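Local coordinates for protein SAM dependent methyltransferase (PDB 3DH0) that binds S-adenosylmethionine and probably transfers its methyl group to an acceptor, as expected of a Rossmann-like methyltransferase, at residues Leu102-Ala113 with Arg131-Ile142. Sequence-based numbering, arbitrary orientation.
With SAM (S-adenosylmethionine), chain C.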
loop_
_atom_site.group_PDB
_atom_site.type_symbol
_atom_site.label_atom_id
_atom_site.label_comp_id
_atom_site.label_asym_id
_atom_site.label_seq_id
_atom_site.Cartn_x
_atom_site.Cartn_y
_atom_site.Cartn_z
ATOM N N LEU A 102 5.212 12.172 8.524
ATOM C CA LEU A 102 4.321 13.162 7.946
ATOM C C LEU A 102 3.490 13.889 8.995
ATOM O O LEU A 102 3.266 13.371 10.089
ATOM C CB LEU A 102 3.375 12.471 6.964
ATOM C CG LEU A 102 3.632 12.475 5.456
ATOM C CD1 LEU A 102 5.082 12.324 5.113
ATOM C CD2 LEU A 102 2.823 11.351 4.875
ATOM N N PRO A 103 3.050 15.123 8.686
ATOM C CA PRO A 103 2.227 15.853 9.660
ATOM C C PRO A 103 0.777 15.363 9.610
ATOM O O PRO A 103 0.353 14.771 8.625
ATOM C CB PRO A 103 2.370 17.314 9.227
ATOM C CG PRO A 103 2.675 17.228 7.766
ATOM C CD PRO A 103 3.622 16.048 7.690
ATOM N N ASP A 104 0.022 15.603 10.674
ATOM C CA ASP A 104 -1.367 15.175 10.727
ATOM C C ASP A 104 -2.188 15.638 9.531
ATOM O O ASP A 104 -1.862 16.618 8.866
ATOM C CB ASP A 104 -2.045 15.704 11.989
ATOM C CG ASP A 104 -1.372 15.245 13.258
ATOM O OD1 ASP A 104 -2.092 15.005 14.245
ATOM O OD2 ASP A 104 -0.134 15.136 13.290
ATOM N N ASN A 105 -3.261 14.903 9.271
ATOM C CA ASN A 105 -4.211 15.214 8.210
ATOM C C ASN A 105 -3.599 15.656 6.886
ATOM O O ASN A 105 -3.960 16.697 6.330
ATOM C CB ASN A 105 -5.170 16.274 8.739
ATOM C CG ASN A 105 -5.654 15.952 10.146
ATOM O OD1 ASN A 105 -6.350 14.960 10.360
ATOM N ND2 ASN A 105 -5.265 16.775 11.115
ATOM N N THR A 106 -2.691 14.843 6.362
ATOM C CA THR A 106 -2.038 15.163 5.107
ATOM C C THR A 106 -2.353 14.178 3.972
ATOM O O THR A 106 -2.048 14.459 2.812
ATOM C CB THR A 106 -0.492 15.253 5.298
ATOM O OG1 THR A 106 -0.027 14.116 6.036
ATOM C CG2 THR A 106 -0.113 16.519 6.052
ATOM N N VAL A 107 -2.969 13.041 4.285
ATOM C CA VAL A 107 -3.264 12.075 3.226
ATOM C C VAL A 107 -4.737 11.771 2.995
ATOM O O VAL A 107 -5.514 11.620 3.932
ATOM C CB VAL A 107 -2.532 10.742 3.455
ATOM C CG1 VAL A 107 -1.058 10.997 3.658
ATOM C CG2 VAL A 107 -3.124 10.025 4.638
ATOM N N ASP A 108 -5.095 11.662 1.723
ATOM C CA ASP A 108 -6.468 11.404 1.306
ATOM C C ASP A 108 -6.707 9.925 1.016
ATOM O O ASP A 108 -7.779 9.373 1.285
ATOM C CB ASP A 108 -6.764 12.235 0.053
ATOM C CG ASP A 108 -6.515 13.716 0.265
ATOM O OD1 ASP A 108 -7.210 14.320 1.112
ATOM O OD2 ASP A 108 -5.623 14.274 -0.412
ATOM N N PHE A 109 -5.679 9.293 0.470
ATOM C CA PHE A 109 -5.732 7.892 0.097
ATOM C C PHE A 109 -4.554 7.127 0.697
ATOM O O PHE A 109 -3.420 7.590 0.657
ATOM C CB PHE A 109 -5.676 7.798 -1.430
ATOM C CG PHE A 109 -6.221 6.527 -1.977
ATOM C CD1 PHE A 109 -7.552 6.445 -2.362
ATOM C CD2 PHE A 109 -5.411 5.402 -2.092
ATOM C CE1 PHE A 109 -8.085 5.253 -2.863
ATOM C CE2 PHE A 109 -5.919 4.205 -2.589
ATOM C CZ PHE A 109 -7.268 4.127 -2.977
ATOM N N ILE A 110 -4.830 5.961 1.261
ATOM C CA ILE A 110 -3.787 5.121 1.827
ATOM C C ILE A 110 -3.833 3.781 1.094
ATOM O O ILE A 110 -4.823 3.065 1.140
ATOM C CB ILE A 110 -3.995 4.884 3.327
ATOM C CG1 ILE A 110 -4.076 6.215 4.072
ATOM C CG2 ILE A 110 -2.829 4.073 3.893
ATOM C CD1 ILE A 110 -4.692 6.091 5.462
ATOM N N PHE A 111 -2.751 3.455 0.409
ATOM C CA PHE A 111 -2.656 2.225 -0.362
ATOM C C PHE A 111 -1.637 1.299 0.278
ATOM O O PHE A 111 -0.465 1.655 0.422
ATOM C CB PHE A 111 -2.230 2.576 -1.785
ATOM C CG PHE A 111 -2.003 1.402 -2.670
ATOM C CD1 PHE A 111 -3.025 0.502 -2.933
ATOM C CD2 PHE A 111 -0.773 1.231 -3.298
ATOM C CE1 PHE A 111 -2.835 -0.552 -3.816
ATOM C CE2 PHE A 111 -0.562 0.189 -4.181
ATOM C CZ PHE A 111 -1.598 -0.711 -4.446
ATOM N N MET A 112 -2.082 0.116 0.674
ATOM C CA MET A 112 -1.193 -0.849 1.298
ATOM C C MET A 112 -1.176 -2.143 0.479
ATOM O O MET A 112 -2.008 -3.020 0.685
ATOM C CB MET A 112 -1.666 -1.118 2.725
ATOM C CG MET A 112 -0.542 -1.156 3.737
ATOM S SD MET A 112 -1.105 -1.465 5.407
ATOM C CE MET A 112 -2.120 -0.080 5.695
ATOM N N ALA A 113 -0.231 -2.260 -0.449
ATOM C CA ALA A 113 -0.155 -3.451 -1.297
ATOM C C ALA A 113 0.819 -4.530 -0.827
ATOM O O ALA A 113 2.032 -4.364 -0.902
ATOM C CB ALA A 113 0.174 -3.050 -2.730
ATOM N N ARG A 131 -3.511 9.362 12.099
ATOM C CA ARG A 131 -2.925 10.662 12.355
ATOM C C ARG A 131 -2.582 11.372 11.055
ATOM O O ARG A 131 -3.043 12.493 10.817
ATOM C CB ARG A 131 -1.668 10.522 13.226
ATOM C CG ARG A 131 -1.084 11.855 13.644
ATOM C CD ARG A 131 0.162 11.698 14.483
ATOM N NE ARG A 131 1.308 11.268 13.694
ATOM C CZ ARG A 131 1.795 11.941 12.658
ATOM N NH1 ARG A 131 1.236 13.081 12.279
ATOM N NH2 ARG A 131 2.845 11.478 12.000
ATOM N N VAL A 132 -1.787 10.720 10.209
ATOM C CA VAL A 132 -1.390 11.333 8.947
ATOM C C VAL A 132 -2.568 11.412 7.990
ATOM O O VAL A 132 -2.562 12.189 7.034
ATOM C CB VAL A 132 -0.227 10.555 8.272
ATOM C CG1 VAL A 132 0.949 10.448 9.221
ATOM C CG2 VAL A 132 -0.693 9.176 7.831
ATOM N N ALA A 133 -3.583 10.607 8.266
ATOM C CA ALA A 133 -4.780 10.563 7.439
ATOM C C ALA A 133 -5.729 11.716 7.746
ATOM O O ALA A 133 -5.953 12.037 8.908
ATOM C CB ALA A 133 -5.498 9.243 7.658
ATOM N N LYS A 134 -6.291 12.324 6.702
ATOM C CA LYS A 134 -7.238 13.424 6.870
ATOM C C LYS A 134 -8.539 12.908 7.485
ATOM O O LYS A 134 -8.807 11.711 7.485
ATOM C CB LYS A 134 -7.533 14.093 5.527
ATOM C CG LYS A 134 -6.307 14.670 4.872
ATOM C CD LYS A 134 -6.612 15.626 3.738
ATOM C CE LYS A 134 -5.307 16.219 3.234
ATOM N NZ LYS A 134 -5.448 17.160 2.098
ATOM N N PRO A 135 -9.373 13.811 8.022
ATOM C CA PRO A 135 -10.630 13.353 8.625
ATOM C C PRO A 135 -11.451 12.455 7.700
ATOM O O PRO A 135 -12.198 11.592 8.167
ATOM C CB PRO A 135 -11.334 14.662 8.962
ATOM C CG PRO A 135 -10.194 15.550 9.328
ATOM C CD PRO A 135 -9.208 15.263 8.206
ATOM N N PHE A 136 -11.308 12.665 6.394
ATOM C CA PHE A 136 -12.021 11.872 5.388
ATOM C C PHE A 136 -11.282 10.547 5.176
ATOM O O PHE A 136 -11.625 9.530 5.792
ATOM C CB PHE A 136 -12.085 12.643 4.062
ATOM C CG PHE A 136 -12.956 13.890 4.109
ATOM C CD1 PHE A 136 -12.588 15.000 4.890
ATOM C CD2 PHE A 136 -14.154 13.947 3.380
ATOM C CE1 PHE A 136 -13.409 16.153 4.953
ATOM C CE2 PHE A 136 -14.975 15.083 3.432
ATOM C CZ PHE A 136 -14.599 16.197 4.228
ATOM N N ALA A 137 -10.284 10.583 4.290
ATOM C CA ALA A 137 -9.399 9.458 3.947
ATOM C C ALA A 137 -9.944 8.062 3.699
ATOM O O ALA A 137 -10.717 7.523 4.499
ATOM C CB ALA A 137 -8.266 9.366 4.978
ATOM N N TYR A 138 -9.489 7.479 2.586
ATOM C CA TYR A 138 -9.858 6.114 2.185
ATOM C C TYR A 138 -8.647 5.200 2.380
ATOM O O TYR A 138 -7.514 5.601 2.135
ATOM C CB TYR A 138 -10.250 6.034 0.704
ATOM C CG TYR A 138 -11.230 7.067 0.193
ATOM C CD1 TYR A 138 -10.835 8.393 -0.005
ATOM C CD2 TYR A 138 -12.529 6.699 -0.182
ATOM C CE1 TYR A 138 -11.699 9.325 -0.575
ATOM C CE2 TYR A 138 -13.408 7.625 -0.756
ATOM C CZ TYR A 138 -12.982 8.937 -0.954
ATOM O OH TYR A 138 -13.812 9.851 -1.581
ATOM N N LEU A 139 -8.892 3.971 2.812
ATOM C CA LEU A 139 -7.820 3.006 3.012
ATOM C C LEU A 139 -7.974 1.803 2.061
ATOM O O LEU A 139 -8.978 1.090 2.106
ATOM C CB LEU A 139 -7.826 2.536 4.464
ATOM C CG LEU A 139 -6.974 1.326 4.851
ATOM C CD1 LEU A 139 -5.561 1.464 4.334
ATOM C CD2 LEU A 139 -6.974 1.209 6.345
ATOM N N ALA A 140 -6.985 1.580 1.197
ATOM C CA ALA A 140 -7.037 0.465 0.257
ATOM C C ALA A 140 -5.980 -0.587 0.569
ATOM O O ALA A 140 -4.809 -0.407 0.266
ATOM C CB ALA A 140 -6.849 0.974 -1.154
ATOM N N ILE A 141 -6.406 -1.696 1.154
ATOM C CA ILE A 141 -5.482 -2.765 1.513
ATOM C C ILE A 141 -5.621 -3.977 0.590
ATOM O O ILE A 141 -6.686 -4.578 0.498
ATOM C CB ILE A 141 -5.715 -3.194 2.982
ATOM C CG1 ILE A 141 -5.560 -1.976 3.891
ATOM C CG2 ILE A 141 -4.754 -4.293 3.371
ATOM C CD1 ILE A 141 -5.774 -2.258 5.339
ATOM N N ILE A 142 -4.534 -4.334 -0.088
ATOM C CA ILE A 142 -4.538 -5.472 -1.010
ATOM C C ILE A 142 -3.533 -6.558 -0.621
ATOM O O ILE A 142 -2.346 -6.274 -0.461
ATOM C CB ILE A 142 -4.229 -5.006 -2.464
ATOM C CG1 ILE A 142 -5.337 -4.073 -2.957
ATOM C CG2 ILE A 142 -4.100 -6.207 -3.393
ATOM C CD1 ILE A 142 -5.196 -3.642 -4.407
HETATM N N SAM C . 4.111 -3.174 -2.290
HETATM C CA SAM C . 5.363 -3.496 -3.040
HETATM C C SAM C . 5.054 -3.771 -4.493
HETATM O O SAM C . 3.882 -3.710 -4.868
HETATM O OXT SAM C . 6.059 -4.048 -5.226
HETATM C CB SAM C . 6.036 -4.716 -2.420
HETATM C CG SAM C . 6.033 -4.577 -0.952
HETATM S SD SAM C . 6.755 -5.866 0.100
HETATM C CE SAM C . 5.587 -7.216 -0.078
HETATM C "C5'" SAM C . 6.460 -5.189 1.665
HETATM C "C4'" SAM C . 7.349 -4.029 2.060
HETATM O "O4'" SAM C . 6.855 -3.619 3.330
HETATM C "C3'" SAM C . 8.794 -4.453 2.387
HETATM O "O3'" SAM C . 9.606 -3.858 1.334
HETATM C "C2'" SAM C . 9.142 -3.787 3.704
HETATM O "O2'" SAM C . 10.390 -3.140 3.839
HETATM C "C1'" SAM C . 7.860 -2.936 3.959
HETATM N N9 SAM C . 7.425 -2.775 5.333
HETATM C C8 SAM C . 7.308 -3.701 6.350
HETATM N N7 SAM C . 6.862 -3.193 7.456
HETATM C C5 SAM C . 6.670 -1.843 7.162
HETATM C C6 SAM C . 6.193 -0.745 7.935
HETATM N N6 SAM C . 5.825 -0.888 9.227
HETATM N N1 SAM C . 6.114 0.502 7.329
HETATM C C2 SAM C . 6.495 0.600 6.033
HETATM N N3 SAM C . 6.950 -0.364 5.227
HETATM C C4 SAM C . 7.012 -1.571 5.855
#
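Strands 107-113 and 137-144 pair as parallel neighbours in the middle of a Rossmann-like methyltransferase sheet, joined through helix 122-132 by a beta-alpha-beta crossover whose helix end grips the loop before the first strand. The axes of the short segments come within 4.7 Å, and backbone bonds zigzag between them from Y138 N to D108 O through to I142 N to M112 O. One sheet face carries F109, F111, Y138, A140 and I142. A140's single methyl lets the F109 ring come close, CB to CE2 3.7 Å; F33 of helix 26-33 touches both. With CG trans to the backbone N (chi1 176°), the F111 ring extends until its CE1 edge meets I142 CD1. On the other face, branched I110 sets CG2 3.8 Å from L139 CD1 and CD1 against A133 CB; V107, flexible M112 and I141 continue this buried aliphatic layer.

R131 bends at chi3 (73°) and clasps L102 O end-on with two nitrogens, NH2 at 2.7 Å, the oxygen lying in the guanidinium plane. NH1 also forms a salt bridge to D104 OD2, approaching from above the carboxylate plane, while E128 pairs with NH2. Lacking a next helical turn, R131 O takes N105 N, and V132 O both T106 N and V107 N. Extended K134 reaches D108 OD1 in a long salt bridge (NZ 3.5 Å); D108 OD2 bonds T40 N.

Polar bonds thus hold loop to helix end, backbone bonds set strand register, and apolar side chains pack both faces; A113 O accepts S-adenosylmethionine N (2.8 Å), a carbonyl the pairing probably helps position.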